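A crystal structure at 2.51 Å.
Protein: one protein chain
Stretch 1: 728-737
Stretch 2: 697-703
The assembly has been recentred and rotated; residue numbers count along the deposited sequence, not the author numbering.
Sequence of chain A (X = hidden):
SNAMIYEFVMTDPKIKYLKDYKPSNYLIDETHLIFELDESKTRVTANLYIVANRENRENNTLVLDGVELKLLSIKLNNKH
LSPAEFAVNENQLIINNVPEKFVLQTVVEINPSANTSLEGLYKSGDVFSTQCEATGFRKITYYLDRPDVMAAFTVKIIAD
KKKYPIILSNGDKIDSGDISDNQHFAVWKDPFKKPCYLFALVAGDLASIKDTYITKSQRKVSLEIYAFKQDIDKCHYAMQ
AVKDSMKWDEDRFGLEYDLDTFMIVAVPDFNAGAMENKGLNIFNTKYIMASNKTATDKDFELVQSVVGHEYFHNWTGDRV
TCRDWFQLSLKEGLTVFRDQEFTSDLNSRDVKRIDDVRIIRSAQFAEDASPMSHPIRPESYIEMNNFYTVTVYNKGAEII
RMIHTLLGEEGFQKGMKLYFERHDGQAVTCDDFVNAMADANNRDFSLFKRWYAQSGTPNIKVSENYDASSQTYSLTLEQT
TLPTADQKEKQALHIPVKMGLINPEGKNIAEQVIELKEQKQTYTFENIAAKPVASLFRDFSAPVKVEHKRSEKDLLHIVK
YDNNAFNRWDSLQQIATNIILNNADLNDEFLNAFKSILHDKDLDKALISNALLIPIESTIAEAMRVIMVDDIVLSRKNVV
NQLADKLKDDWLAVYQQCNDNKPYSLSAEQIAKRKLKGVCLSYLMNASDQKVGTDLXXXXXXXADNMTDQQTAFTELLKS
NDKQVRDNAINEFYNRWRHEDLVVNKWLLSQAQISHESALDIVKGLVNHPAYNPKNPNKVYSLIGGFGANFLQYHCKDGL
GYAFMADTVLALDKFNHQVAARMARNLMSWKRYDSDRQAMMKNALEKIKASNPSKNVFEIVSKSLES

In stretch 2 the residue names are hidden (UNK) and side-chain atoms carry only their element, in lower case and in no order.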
# COMPACT_ATOMS: atom_id res chain seq x y z
N ASN A 728 16.98 -16.07 -27.78
CA ASN A 728 17.45 -14.85 -28.42
C ASN A 728 16.89 -13.60 -27.76
O ASN A 728 17.61 -12.62 -27.60
CB ASN A 728 17.11 -14.86 -29.91
CG ASN A 728 17.88 -15.91 -30.68
OD1 ASN A 728 18.61 -16.72 -30.10
ND2 ASN A 728 17.72 -15.92 -31.99
N ALA A 729 15.62 -13.64 -27.38
CA ALA A 729 14.99 -12.52 -26.67
C ALA A 729 15.63 -12.29 -25.30
O ALA A 729 15.78 -11.15 -24.86
CB ALA A 729 13.49 -12.76 -26.52
N ILE A 730 16.00 -13.38 -24.63
CA ILE A 730 16.72 -13.30 -23.36
C ILE A 730 18.04 -12.56 -23.57
O ILE A 730 18.34 -11.62 -22.83
CB ILE A 730 16.97 -14.71 -22.76
CG1 ILE A 730 15.65 -15.32 -22.28
CG2 ILE A 730 17.94 -14.65 -21.59
CD1 ILE A 730 15.72 -16.80 -21.97
N ASN A 731 18.79 -12.97 -24.58
CA ASN A 731 20.09 -12.36 -24.90
C ASN A 731 19.95 -10.94 -25.41
O ASN A 731 20.62 -10.03 -24.92
CB ASN A 731 20.83 -13.19 -25.95
CG ASN A 731 21.12 -14.61 -25.49
OD1 ASN A 731 21.07 -14.92 -24.30
ND2 ASN A 731 21.42 -15.48 -26.45
N GLU A 732 19.07 -10.76 -26.41
CA GLU A 732 18.79 -9.45 -27.00
C GLU A 732 18.38 -8.44 -25.93
O GLU A 732 18.85 -7.30 -25.94
CB GLU A 732 17.72 -9.55 -28.09
CG GLU A 732 18.20 -10.13 -29.42
CD GLU A 732 17.08 -10.49 -30.40
OE1 GLU A 732 17.30 -11.36 -31.27
OE2 GLU A 732 15.97 -9.92 -30.30
N PHE A 733 17.51 -8.85 -25.00
CA PHE A 733 17.09 -7.98 -23.90
C PHE A 733 18.26 -7.64 -22.97
O PHE A 733 18.41 -6.49 -22.56
CB PHE A 733 15.96 -8.64 -23.10
CG PHE A 733 15.22 -7.70 -22.17
CD1 PHE A 733 15.73 -7.39 -20.91
CD2 PHE A 733 14.01 -7.14 -22.55
CE1 PHE A 733 15.04 -6.54 -20.06
CE2 PHE A 733 13.32 -6.28 -21.70
CZ PHE A 733 13.84 -5.98 -20.45
N TYR A 734 19.09 -8.64 -22.65
CA TYR A 734 20.23 -8.42 -21.77
C TYR A 734 21.24 -7.47 -22.39
O TYR A 734 21.70 -6.54 -21.73
CB TYR A 734 20.93 -9.74 -21.41
CG TYR A 734 21.94 -9.60 -20.29
CD1 TYR A 734 21.52 -9.33 -18.98
CD2 TYR A 734 23.31 -9.75 -20.52
CE1 TYR A 734 22.44 -9.21 -17.95
CE2 TYR A 734 24.23 -9.63 -19.49
CZ TYR A 734 23.79 -9.36 -18.20
OH TYR A 734 24.70 -9.24 -17.16
N ASN A 735 21.57 -7.70 -23.66
CA ASN A 735 22.51 -6.85 -24.40
C ASN A 735 22.17 -5.36 -24.31
O ASN A 735 23.05 -4.52 -24.15
CB ASN A 735 22.57 -7.26 -25.89
CG ASN A 735 23.23 -8.61 -26.10
OD1 ASN A 735 24.11 -9.02 -25.34
ND2 ASN A 735 22.82 -9.30 -27.16
N ARG A 736 20.87 -5.05 -24.40
CA ARG A 736 20.40 -3.67 -24.37
C ARG A 736 20.47 -3.07 -22.97
O ARG A 736 20.87 -1.91 -22.81
CB ARG A 736 18.96 -3.59 -24.89
CG ARG A 736 18.78 -4.03 -26.34
CD ARG A 736 17.32 -3.96 -26.78
NE ARG A 736 17.00 -4.91 -27.84
CZ ARG A 736 15.91 -4.88 -28.61
NH1 ARG A 736 15.00 -3.92 -28.46
NH2 ARG A 736 15.73 -5.81 -29.54
N TRP A 737 20.10 -3.86 -21.97
CA TRP A 737 19.89 -3.34 -20.61
C TRP A 737 20.83 -3.94 -19.55
O TRP A 737 20.38 -4.27 -18.46
CB TRP A 737 18.44 -3.57 -20.19
CG TRP A 737 17.45 -3.04 -21.18
CD1 TRP A 737 16.67 -3.77 -22.02
CD2 TRP A 737 17.16 -1.67 -21.44
NE1 TRP A 737 15.89 -2.93 -22.79
CE2 TRP A 737 16.18 -1.64 -22.45
CE3 TRP A 737 17.63 -0.45 -20.92
CZ2 TRP A 737 15.66 -0.44 -22.96
CZ3 TRP A 737 17.12 0.74 -21.42
CH2 TRP A 737 16.14 0.73 -22.43
N UNK A 697 4.71 -10.02 -31.79
CA UNK A 697 5.51 -9.83 -30.57
C UNK A 697 6.95 -9.48 -30.91
O UNK A 697 7.55 -8.61 -30.27
c UNK A 697 5.46 -11.08 -29.71
N UNK A 698 7.49 -10.15 -31.92
CA UNK A 698 8.87 -9.94 -32.36
C UNK A 698 9.09 -8.53 -32.90
O UNK A 698 10.13 -7.92 -32.67
c UNK A 698 10.71 -10.93 -33.87
o UNK A 698 11.65 -12.21 -32.08
c UNK A 698 9.25 -10.99 -33.41
c UNK A 698 11.69 -11.17 -32.74
n UNK A 698 12.59 -10.22 -32.53
N UNK A 699 8.10 -8.00 -33.64
CA UNK A 699 8.19 -6.65 -34.17
C UNK A 699 8.06 -5.61 -33.06
O UNK A 699 8.86 -4.68 -32.99
n UNK A 699 9.56 -7.83 -37.39
c UNK A 699 7.38 -7.16 -36.55
c UNK A 699 8.71 -6.82 -37.21
o UNK A 699 8.98 -5.66 -37.54
c UNK A 699 7.14 -6.40 -35.26
N UNK A 700 7.06 -5.80 -32.20
CA UNK A 700 6.84 -4.90 -31.06
C UNK A 700 8.10 -4.81 -30.20
O UNK A 700 8.48 -3.73 -29.76
c UNK A 700 5.68 -5.41 -30.20
c UNK A 700 5.23 -4.55 -29.01
c UNK A 700 3.96 -5.12 -28.40
c UNK A 700 5.03 -3.10 -29.41
N UNK A 701 8.73 -5.96 -30.00
CA UNK A 701 10.01 -6.05 -29.30
C UNK A 701 11.06 -5.14 -29.94
O UNK A 701 11.72 -4.37 -29.25
c UNK A 701 14.00 -8.34 -28.11
c UNK A 701 11.54 -7.67 -27.04
c UNK A 701 11.67 -7.76 -28.42
c UNK A 701 13.84 -8.24 -26.74
c UNK A 701 12.61 -7.91 -26.20
c UNK A 701 12.91 -8.10 -28.94
c UNK A 701 10.50 -7.51 -29.31
N UNK A 702 11.20 -5.22 -31.26
CA UNK A 702 12.21 -4.44 -31.98
C UNK A 702 11.86 -2.96 -32.11
O UNK A 702 12.75 -2.11 -32.15
c UNK A 702 12.90 -6.47 -33.34
o UNK A 702 13.75 -6.82 -32.49
c UNK A 702 12.45 -5.02 -33.37
o UNK A 702 12.41 -7.25 -34.18
N UNK A 703 10.56 -2.65 -32.18
CA UNK A 703 10.10 -1.30 -32.51
C UNK A 703 9.67 -0.44 -31.32
O UNK A 703 9.59 0.78 -31.45
c UNK A 703 9.32 -2.12 -34.77
o UNK A 703 10.47 -2.11 -35.21
c UNK A 703 8.95 -1.38 -33.51
n UNK A 703 8.33 -2.79 -35.37

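Residues 697-703 are helical, in a helix that begins earlier in the chain, and run nearly parallel to helix 728-736, with 9° between their N-to-C directions and a closest axial approach of 12.2 Å. Position 697 has a single side-chain carbon and lies out of reach of the first stretch; one carbon is a methyl group, and the residue is Ala697.

Position 698 carries three carbons in a row, the third bonded to one oxygen and one nitrogen. Its CA-to-CB bond points sideways, but the chain bends so that its end comes nearer, placing the terminal nitrogen 4.1 Å from Glu732 OE2, too far for a hydrogen bond. This is the carboxamide of a glutamine, Gln698.

At position 699 the same count recurs, three carbons ending in one oxygen and one nitrogen, but the side chain is exposed and touches nothing on the first stretch. It is Gln699. Position 700 has four carbons forked at the second, the pattern of leucine; Leu700 is buried, yet its side chain does not reach the first stretch.

Position 701 shows one carbon followed by a ring of six, with no heteroatom, and it points toward the other helix among Ala729, Glu732, Phe733 and Arg736. One ring carbon meets Phe733 CD2 edge to edge at 4.0 Å, and the carbon at the tip of the ring lies 4.0 Å from Ala729 O. Glu732 OE2 approaches another ring carbon to 3.3 Å near the ring plane, where the ring hydrogens carry slight positive charge. A bare six-membered ring identifies Phe701; the three carbons are CE1, CZ and CE2 in turn.

Position 702 has two carbons, the second bearing two oxygens, one of them 3.7 Å from Arg736 NH2. The carboxylate makes it Asp702, and that oxygen, OD1, forms a long salt bridge with the arginine. Within its own helix, Asp702 OD2 accepts a weak hydrogen bond from Gln698 NE2 at 3.4 Å. Position 703 ends in a carbon with one oxygen and one nitrogen after a single CB; Asn703 points away and makes no contact.

The contact is small, burying 265 Å² in all, and is built around Phe701, which fits as a knob into the hole formed by its four neighbours. Arg736 closes one part of this hole: its CZ lies 4.5 Å from the centroid of the Phe701 ring in an off-centre cation-pi contact, while its NH1 gives a weak 3.4 Å hydrogen bond to Phe701 O. Glu732 OE2 and Asp702 OD1, like charges, lie 4.4 Å apart; across the stretches Arg736 pairs with Asp702 alone, through the long salt bridge. Apolar packing around the ring thus lies beside polar contacts that are long or weak.

Stretch 2, residues 697-703: AQQLFDN
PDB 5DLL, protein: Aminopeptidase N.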